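BAG family molecular chaperone regulator 4 (Arabidopsis thaliana, PDB 4HWH) acts as a co-chaperone whose BAG domain, the part seen here, binds the ATPase domain of HSP70/HSC70 chaperones and probably regulates programmed cell death and stress responses. Local coordinates at residues N8-T11 against G12-K16. Numbering follows the deposited sequence.
Sequences NAVT and GEVDK
Two consecutive turns of helix 3-29, the first helix of the three-helix BAG bundle, bring Val10 against Val14 and Thr11 against Asp15, each pair four residues apart. The alpha-helical ladder is read from its i to i+4 bonds: Val14 N donates to Val10 O at 2.8 Å, with a C=O...N angle of 167°, and Asp15 N donates to Thr11 O, also at 2.8 Å. The rung from Glu13 N to Ala9 O is weak at 3.3 Å; Glu13 itself belongs, with Leu17 and Arg20, to the site of a bound malonate, probably from the crystallisation liquor. On the buried face, Val14 CG2 lies 3.8 Å from Val10 CG1 and 3.2 Å from Val10 O, so this one methyl covers both the valine branch and the carbonyl. Val10 packs on helix 36-54 through Gln49 and Leu53, whereas Val14 meets Glu69 and Arg72 of helix 63-86. Thr11 and Asp15 point the same way, side by side; Thr11 OG1 forms a hydrogen bond with Val7 O. Asp15 OD1 forms a salt bridge with Arg72; without the carboxylate, as with an alanine here, Arg72 is likely to lose this mate and the tie between the helices. With CG beside its own backbone N (chi1 -76°), Asp15 folds back along the helix, CG 3.2 Å from Thr11 O and OD2 a looser 4.1 Å from Thr11 CG2.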
loop_
_atom_site.group_PDB
_atom_site.type_symbol
_atom_site.label_atom_id
_atom_site.label_comp_id
_atom_site.label_asym_id
_atom_site.label_seq_id
_atom_site.Cartn_x
_atom_site.Cartn_y
_atom_site.Cartn_z
ATOM N N ASN A 8 -5.059 3.483 -13.367
ATOM C CA ASN A 8 -3.896 2.702 -13.771
ATOM C C ASN A 8 -2.617 3.248 -13.148
ATOM O O ASN A 8 -1.739 2.487 -12.744
ATOM C CB ASN A 8 -3.764 2.681 -15.295
ATOM C CG ASN A 8 -4.887 1.916 -15.967
ATOM O OD1 ASN A 8 -5.582 1.126 -15.329
ATOM N ND2 ASN A 8 -5.069 2.148 -17.263
ATOM N N ALA A 9 -2.521 4.572 -13.077
ATOM C CA ALA A 9 -1.374 5.229 -12.457
ATOM C C ALA A 9 -1.262 4.849 -10.987
ATOM O O ALA A 9 -0.174 4.576 -10.484
ATOM C CB ALA A 9 -1.479 6.738 -12.607
ATOM N N VAL A 10 -2.394 4.842 -10.293
ATOM C CA VAL A 10 -2.403 4.440 -8.895
ATOM C C VAL A 10 -2.010 2.973 -8.759
ATOM O O VAL A 10 -1.197 2.615 -7.906
ATOM C CB VAL A 10 -3.776 4.660 -8.252
ATOM C CG1 VAL A 10 -3.842 3.956 -6.906
ATOM C CG2 VAL A 10 -4.043 6.143 -8.096
ATOM N N THR A 11 -2.587 2.130 -9.610
ATOM C CA THR A 11 -2.300 0.700 -9.584
ATOM C C THR A 11 -0.800 0.435 -9.682
ATOM O O THR A 11 -0.260 -0.404 -8.963
ATOM C CB THR A 11 -3.036 -0.046 -10.714
ATOM O OG1 THR A 11 -4.445 -0.015 -10.461
ATOM C CG2 THR A 11 -2.578 -1.492 -10.791
ATOM N N GLY A 12 -0.132 1.161 -10.571
ATOM C CA GLY A 12 1.301 1.011 -10.743
ATOM C C GLY A 12 2.055 1.355 -9.472
ATOM O O GLY A 12 3.056 0.721 -9.134
ATOM N N GLU A 13 1.568 2.363 -8.760
ATOM C CA GLU A 13 2.226 2.790 -7.536
ATOM C C GLU A 13 1.949 1.797 -6.412
ATOM O O GLU A 13 2.832 1.476 -5.618
ATOM C CB GLU A 13 1.766 4.191 -7.138
ATOM C CG GLU A 13 2.706 4.863 -6.167
ATOM C CD GLU A 13 4.129 4.888 -6.686
ATOM O OE1 GLU A 13 4.314 5.068 -7.910
ATOM O OE2 GLU A 13 5.060 4.728 -5.870
ATOM N N VAL A 14 0.719 1.302 -6.358
ATOM C CA VAL A 14 0.358 0.308 -5.360
ATOM C C VAL A 14 1.134 -0.992 -5.582
ATOM O O VAL A 14 1.505 -1.671 -4.624
ATOM C CB VAL A 14 -1.163 0.056 -5.341
ATOM C CG1 VAL A 14 -1.511 -1.027 -4.338
ATOM C CG2 VAL A 14 -1.897 1.351 -4.999
ATOM N N ASP A 15 1.392 -1.331 -6.844
ATOM C CA ASP A 15 2.230 -2.485 -7.159
ATOM C C ASP A 15 3.603 -2.339 -6.512
ATOM O O ASP A 15 4.108 -3.268 -5.883
ATOM C CB ASP A 15 2.397 -2.657 -8.673
ATOM C CG ASP A 15 1.168 -3.251 -9.335
ATOM O OD1 ASP A 15 0.287 -3.764 -8.616
ATOM O OD2 ASP A 15 1.090 -3.214 -10.581
ATOM N N LYS A 16 4.208 -1.168 -6.671
ATOM C CA LYS A 16 5.508 -0.908 -6.068
ATOM C C LYS A 16 5.434 -1.051 -4.552
ATOM O O LYS A 16 6.319 -1.634 -3.926
ATOM C CB LYS A 16 6.006 0.488 -6.445
ATOM C CG LYS A 16 6.514 0.595 -7.880
ATOM C CD LYS A 16 6.897 2.033 -8.223
ATOM C CE LYS A 16 7.273 2.171 -9.688
ATOM N NZ LYS A 16 7.631 3.574 -10.034
#